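Local atomic coordinates of voltage-sensor containing phosphatase (Ciona intestinalis, PDB entry 3V0D), a protein that probably dephosphorylates phosphoinositides under the control of a voltage sensor, through a PTEN-like phosphatase domain joined to a C2 domain. Residues 17-29 and 50-63. The protein carries 1 engineered substitution. Sequence-based numbering, arbitrary orientation. Where two conformers were deposited one is given.
Sequences RYRKDGFDLDLTY and NPIGEVSRFFKTKH
Phe58 of helix 52-62 drives its ring edge between Tyr18 and Phe23, the two aromatic side chains of the beta hairpin 17-25 that meet the helix in this tensin-type phosphatase domain. Both meetings are T-shaped: Phe58 CE1 stands 3.6 Å from Tyr18 CE2 over the tyrosine face, with the planes at 86°, while CD1 points at the face of Phe23. The Phe58 ring reaches both because its CG lies anti to the backbone N (chi1 178°), which extends it outward from the helix. Leu27 CD1 sits on one face of that ring in a CH-pi contact, and Lys62 CG lies over the other. The far face of Phe23 carries the guanidinium of Arg57, stacked nearly flat with planes 13° apart, so the phenyl ring is sandwiched. A bend at chi3 lays Arg57 there, and Glu54 holds it side-on, taking NE on OE2 and NH1 on OE1, which probably fixes its rotation; NH1 adds a weak bond to Gly22 O. At the type I' turn, Lys62 NZ forms a salt bridge with Asp21 OD1 at 2.7 Å, coming from above the carboxylate plane. Beyond the hairpin the chain bends at Asp26, whose carboxylate pairs with Arg161, and strand 27-29 joins the mixed sheet beside strand 34-41. There the Asn50 amide clasps the Asp26 backbone, OD1 accepting from N (2.8 Å) and ND2 donating to O (2.9 Å). At the helix C-terminal end, Tyr29 OH and His63 NE2 share a 2.7 Å hydrogen bond, with NE2 approaching the rim of the tyrosine ring almost in its plane.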
loop_
_atom_site.group_PDB
_atom_site.type_symbol
_atom_site.label_atom_id
_atom_site.label_comp_id
_atom_site.label_asym_id
_atom_site.label_seq_id
_atom_site.Cartn_x
_atom_site.Cartn_y
_atom_site.Cartn_z
ATOM N N ARG A 17 -19.444 1.809 11.697
ATOM C CA ARG A 17 -20.397 0.883 12.324
ATOM C C ARG A 17 -21.777 0.793 11.656
ATOM O O ARG A 17 -22.473 1.807 11.501
ATOM C CB ARG A 17 -20.558 1.234 13.803
ATOM C CG ARG A 17 -20.971 0.070 14.651
ATOM C CD ARG A 17 -19.768 -0.612 15.275
ATOM N NE ARG A 17 -20.056 -2.019 15.493
ATOM C CZ ARG A 17 -19.143 -2.983 15.504
ATOM N NH1 ARG A 17 -17.854 -2.704 15.303
ATOM N NH2 ARG A 17 -19.530 -4.232 15.692
ATOM N N TYR A 18 -22.166 -0.430 11.284
ATOM C CA TYR A 18 -23.512 -0.743 10.807
ATOM C C TYR A 18 -24.307 -1.354 11.972
ATOM O O TYR A 18 -24.037 -2.474 12.401
ATOM C CB TYR A 18 -23.460 -1.713 9.605
ATOM C CG TYR A 18 -24.806 -1.991 8.966
ATOM C CD1 TYR A 18 -25.221 -1.290 7.830
ATOM C CD2 TYR A 18 -25.699 -2.915 9.534
ATOM C CE1 TYR A 18 -26.473 -1.521 7.254
ATOM C CE2 TYR A 18 -26.948 -3.150 8.965
ATOM C CZ TYR A 18 -27.331 -2.453 7.824
ATOM O OH TYR A 18 -28.569 -2.701 7.266
ATOM N N ARG A 19 -25.270 -0.597 12.496
ATOM C CA ARG A 19 -26.072 -1.034 13.645
ATOM C C ARG A 19 -27.539 -0.901 13.284
ATOM O O ARG A 19 -28.180 0.117 13.596
ATOM C CB ARG A 19 -25.770 -0.194 14.885
ATOM C CG ARG A 19 -24.382 -0.347 15.481
ATOM C CD ARG A 19 -24.263 0.486 16.768
ATOM N NE ARG A 19 -22.879 0.659 17.221
ATOM C CZ ARG A 19 -22.281 -0.074 18.163
ATOM N NH1 ARG A 19 -21.016 0.174 18.495
ATOM N NH2 ARG A 19 -22.933 -1.052 18.782
ATOM N N LYS A 20 -28.069 -1.934 12.640
ATOM C CA LYS A 20 -29.372 -1.878 11.995
ATOM C C LYS A 20 -29.902 -3.284 11.736
ATOM O O LYS A 20 -29.130 -4.205 11.456
ATOM C CB LYS A 20 -29.248 -1.108 10.672
ATOM C CG LYS A 20 -30.547 -0.570 10.098
ATOM C CD LYS A 20 -30.302 0.677 9.250
ATOM C CE LYS A 20 -29.780 0.346 7.856
ATOM N NZ LYS A 20 -29.484 1.588 7.079
ATOM N N ASP A 21 -31.221 -3.440 11.849
ATOM C CA ASP A 21 -31.925 -4.673 11.475
ATOM C C ASP A 21 -31.343 -5.937 12.106
ATOM O O ASP A 21 -31.294 -6.988 11.470
ATOM C CB ASP A 21 -31.992 -4.810 9.949
ATOM C CG ASP A 21 -32.612 -3.599 9.283
ATOM O OD1 ASP A 21 -32.070 -3.153 8.248
ATOM O OD2 ASP A 21 -33.632 -3.083 9.803
ATOM N N GLY A 22 -30.901 -5.821 13.353
ATOM C CA GLY A 22 -30.366 -6.956 14.092
ATOM C C GLY A 22 -28.922 -7.311 13.790
ATOM O O GLY A 22 -28.472 -8.392 14.153
ATOM N N PHE A 23 -28.201 -6.403 13.128
ATOM C CA PHE A 23 -26.762 -6.542 12.891
ATOM C C PHE A 23 -26.014 -5.460 13.637
ATOM O O PHE A 23 -26.534 -4.357 13.859
ATOM C CB PHE A 23 -26.434 -6.441 11.402
ATOM C CG PHE A 23 -26.993 -7.566 10.592
ATOM C CD1 PHE A 23 -28.193 -7.419 9.898
ATOM C CD2 PHE A 23 -26.330 -8.790 10.536
ATOM C CE1 PHE A 23 -28.710 -8.471 9.150
ATOM C CE2 PHE A 23 -26.839 -9.845 9.780
ATOM C CZ PHE A 23 -28.025 -9.695 9.097
ATOM N N ASP A 24 -24.797 -5.788 14.038
ATOM C CA ASP A 24 -23.906 -4.836 14.654
ATOM C C ASP A 24 -22.519 -5.191 14.149
ATOM O O ASP A 24 -21.857 -6.058 14.713
ATOM C CB ASP A 24 -23.998 -4.925 16.184
ATOM C CG ASP A 24 -23.277 -3.787 16.877
ATOM O OD1 ASP A 24 -23.552 -3.573 18.078
ATOM O OD2 ASP A 24 -22.445 -3.107 16.241
ATOM N N LEU A 25 -22.097 -4.520 13.078
ATOM C CA LEU A 25 -20.867 -4.878 12.369
ATOM C C LEU A 25 -20.012 -3.665 12.023
ATOM O O LEU A 25 -20.541 -2.574 11.773
ATOM C CB LEU A 25 -21.205 -5.643 11.076
ATOM C CG LEU A 25 -21.868 -7.019 11.232
ATOM C CD1 LEU A 25 -22.378 -7.523 9.888
ATOM C CD2 LEU A 25 -20.913 -8.045 11.855
ATOM N N ASP A 26 -18.696 -3.882 11.982
ATOM C CA ASP A 26 -17.754 -2.911 11.445
ATOM C C ASP A 26 -17.806 -3.040 9.911
ATOM O O ASP A 26 -17.132 -3.882 9.314
ATOM C CB ASP A 26 -16.350 -3.197 11.995
ATOM C CG ASP A 26 -15.317 -2.144 11.607
ATOM O OD1 ASP A 26 -15.616 -1.253 10.788
ATOM O OD2 ASP A 26 -14.202 -2.181 12.192
ATOM N N LEU A 27 -18.639 -2.221 9.282
ATOM C CA LEU A 27 -19.004 -2.382 7.885
ATOM C C LEU A 27 -19.564 -1.045 7.447
ATOM O O LEU A 27 -20.380 -0.442 8.159
ATOM C CB LEU A 27 -20.044 -3.504 7.775
ATOM C CG LEU A 27 -20.574 -3.886 6.389
ATOM C CD1 LEU A 27 -21.034 -5.336 6.377
ATOM C CD2 LEU A 27 -21.723 -2.947 5.914
ATOM N N THR A 28 -19.116 -0.591 6.277
ATOM C CA THR A 28 -19.470 0.719 5.765
ATOM C C THR A 28 -19.906 0.595 4.317
ATOM O O THR A 28 -19.161 0.033 3.498
ATOM C CB THR A 28 -18.240 1.664 5.810
ATOM O OG1 THR A 28 -17.718 1.738 7.148
ATOM C CG2 THR A 28 -18.561 3.061 5.262
ATOM N N TYR A 29 -21.062 1.159 3.966
ATOM C CA TYR A 29 -21.422 1.367 2.569
ATOM C C TYR A 29 -20.698 2.604 2.063
ATOM O O TYR A 29 -21.105 3.735 2.313
ATOM C CB TYR A 29 -22.935 1.510 2.385
ATOM C CG TYR A 29 -23.669 0.203 2.439
ATOM C CD1 TYR A 29 -24.073 -0.349 3.654
ATOM C CD2 TYR A 29 -23.934 -0.501 1.273
ATOM C CE1 TYR A 29 -24.756 -1.551 3.702
ATOM C CE2 TYR A 29 -24.624 -1.714 1.296
ATOM C CZ TYR A 29 -25.030 -2.238 2.523
ATOM O OH TYR A 29 -25.710 -3.430 2.587
ATOM N N ASN A 50 -15.888 -8.700 13.816
ATOM C CA ASN A 50 -17.081 -9.112 13.114
ATOM C C ASN A 50 -17.096 -10.629 13.023
ATOM O O ASN A 50 -16.282 -11.199 12.340
ATOM C CB ASN A 50 -17.026 -8.623 11.661
ATOM C CG ASN A 50 -17.269 -7.129 11.489
ATOM O OD1 ASN A 50 -17.508 -6.392 12.455
ATOM N ND2 ASN A 50 -17.181 -6.673 10.234
ATOM N N PRO A 51 -18.009 -11.305 13.727
ATOM C CA PRO A 51 -18.043 -12.771 13.633
ATOM C C PRO A 51 -18.430 -13.199 12.227
ATOM O O PRO A 51 -19.388 -12.663 11.654
ATOM C CB PRO A 51 -19.129 -13.158 14.641
ATOM C CG PRO A 51 -19.277 -11.969 15.555
ATOM C CD PRO A 51 -19.023 -10.781 14.655
ATOM N N ILE A 52 -17.692 -14.159 11.674
ATOM C CA ILE A 52 -17.931 -14.592 10.290
ATOM C C ILE A 52 -19.370 -15.077 10.054
ATOM O O ILE A 52 -19.928 -14.830 8.987
ATOM C CB ILE A 52 -16.903 -15.648 9.833
ATOM C CG1 ILE A 52 -17.049 -15.940 8.338
ATOM C CG2 ILE A 52 -17.001 -16.931 10.676
ATOM C CD1 ILE A 52 -15.799 -16.563 7.730
ATOM N N GLY A 53 -19.970 -15.734 11.050
ATOM C CA GLY A 53 -21.364 -16.148 10.942
ATOM C C GLY A 53 -22.301 -14.968 10.731
ATOM O O GLY A 53 -23.249 -15.056 9.942
ATOM N N GLU A 54 -22.040 -13.856 11.422
ATOM C CA GLU A 54 -22.860 -12.662 11.267
ATOM C C GLU A 54 -22.610 -11.948 9.940
ATOM O O GLU A 54 -23.531 -11.450 9.314
ATOM C CB GLU A 54 -22.645 -11.702 12.448
ATOM C CG GLU A 54 -23.346 -12.162 13.719
ATOM C CD GLU A 54 -24.840 -12.157 13.514
ATOM O OE1 GLU A 54 -25.422 -11.053 13.502
ATOM O OE2 GLU A 54 -25.424 -13.242 13.300
ATOM N N VAL A 55 -21.361 -11.913 9.491
ATOM C CA VAL A 55 -21.052 -11.277 8.213
ATOM C C VAL A 55 -21.677 -12.072 7.067
ATOM O O VAL A 55 -22.289 -11.498 6.152
ATOM C CB VAL A 55 -19.526 -11.123 8.016
ATOM C CG1 VAL A 55 -19.213 -10.383 6.710
ATOM C CG2 VAL A 55 -18.921 -10.353 9.184
ATOM N N SER A 56 -21.559 -13.394 7.124
ATOM C CA SER A 56 -22.144 -14.194 6.054
ATOM C C SER A 56 -23.676 -14.098 6.069
ATOM O O SER A 56 -24.302 -13.975 5.008
ATOM C CB SER A 56 -21.639 -15.617 6.048
ATOM O OG SER A 56 -21.926 -16.206 7.283
ATOM N N ARG A 57 -24.275 -14.093 7.263
ATOM C CA ARG A 57 -25.715 -13.847 7.391
ATOM C C ARG A 57 -26.127 -12.499 6.791
ATOM O O ARG A 57 -27.149 -12.398 6.123
ATOM C CB ARG A 57 -26.157 -13.952 8.864
ATOM C CG ARG A 57 -27.669 -13.886 9.086
ATOM C CD ARG A 57 -28.041 -14.168 10.532
ATOM N NE ARG A 57 -27.717 -13.080 11.456
ATOM C CZ ARG A 57 -28.516 -12.042 11.709
ATOM N NH1 ARG A 57 -28.145 -11.112 12.587
ATOM N NH2 ARG A 57 -29.690 -11.929 11.089
ATOM N N PHE A 58 -25.333 -11.459 7.049
ATOM C CA PHE A 58 -25.605 -10.145 6.496
ATOM C C PHE A 58 -25.724 -10.192 4.975
ATOM O O PHE A 58 -26.684 -9.684 4.398
ATOM C CB PHE A 58 -24.495 -9.170 6.927
ATOM C CG PHE A 58 -24.649 -7.767 6.377
ATOM C CD1 PHE A 58 -25.295 -6.780 7.127
ATOM C CD2 PHE A 58 -24.169 -7.433 5.099
ATOM C CE1 PHE A 58 -25.440 -5.492 6.619
ATOM C CE2 PHE A 58 -24.330 -6.146 4.578
ATOM C CZ PHE A 58 -24.967 -5.170 5.339
ATOM N N PHE A 59 -24.727 -10.779 4.323
ATOM C CA PHE A 59 -24.725 -10.801 2.861
ATOM C C PHE A 59 -25.816 -11.662 2.254
ATOM O O PHE A 59 -26.465 -11.262 1.289
ATOM C CB PHE A 59 -23.323 -11.131 2.340
ATOM C CG PHE A 59 -22.420 -9.955 2.467
ATOM C CD1 PHE A 59 -22.532 -8.907 1.549
ATOM C CD2 PHE A 59 -21.520 -9.841 3.523
ATOM C CE1 PHE A 59 -21.778 -7.765 1.686
ATOM C CE2 PHE A 59 -20.758 -8.696 3.667
ATOM C CZ PHE A 59 -20.883 -7.651 2.741
ATOM N N LYS A 60 -26.050 -12.819 2.855
ATOM C CA LYS A 60 -27.106 -13.699 2.375
ATOM C C LYS A 60 -28.493 -13.073 2.547
ATOM O O LYS A 60 -29.397 -13.325 1.736
ATOM C CB LYS A 60 -27.030 -15.030 3.103
ATOM C CG LYS A 60 -25.820 -15.826 2.685
ATOM C CD LYS A 60 -25.756 -17.135 3.414
ATOM C CE LYS A 60 -24.416 -17.809 3.216
ATOM N NZ LYS A 60 -24.090 -18.645 4.418
ATOM N N THR A 61 -28.658 -12.258 3.589
ATOM C CA THR A 61 -29.937 -11.612 3.906
ATOM C C THR A 61 -30.173 -10.357 3.077
ATOM O O THR A 61 -31.261 -10.164 2.527
ATOM C CB THR A 61 -30.010 -11.238 5.417
ATOM O OG1 THR A 61 -29.869 -12.426 6.198
ATOM C CG2 THR A 61 -31.352 -10.546 5.776
ATOM N N LYS A 62 -29.153 -9.508 2.997
ATOM C CA LYS A 62 -29.290 -8.188 2.398
ATOM C C LYS A 62 -28.995 -8.146 0.906
ATOM O O LYS A 62 -29.488 -7.253 0.189
ATOM C CB LYS A 62 -28.384 -7.182 3.112
ATOM C CG LYS A 62 -28.676 -6.953 4.591
ATOM C CD LYS A 62 -29.937 -6.179 4.806
ATOM C CE LYS A 62 -30.020 -5.652 6.229
ATOM N NZ LYS A 62 -31.321 -4.964 6.415
ATOM N N HIS A 63 -28.162 -9.072 0.436
ATOM C CA HIS A 63 -27.735 -9.066 -0.958
ATOM C C HIS A 63 -27.744 -10.483 -1.531
ATOM O O HIS A 63 -26.755 -10.913 -2.141
ATOM C CB HIS A 63 -26.339 -8.434 -1.089
ATOM C CG HIS A 63 -26.263 -7.028 -0.582
ATOM N ND1 HIS A 63 -26.799 -5.961 -1.272
ATOM C CD2 HIS A 63 -25.744 -6.521 0.564
ATOM C CE1 HIS A 63 -26.583 -4.851 -0.584
ATOM N NE2 HIS A 63 -25.954 -5.164 0.538
HETATM O O HOH W 1 -16.600 -5.454 14.838
HETATM O O HOH W 2 -31.057 -9.697 12.049
HETATM O O HOH W 3 -24.254 -8.726 14.045
#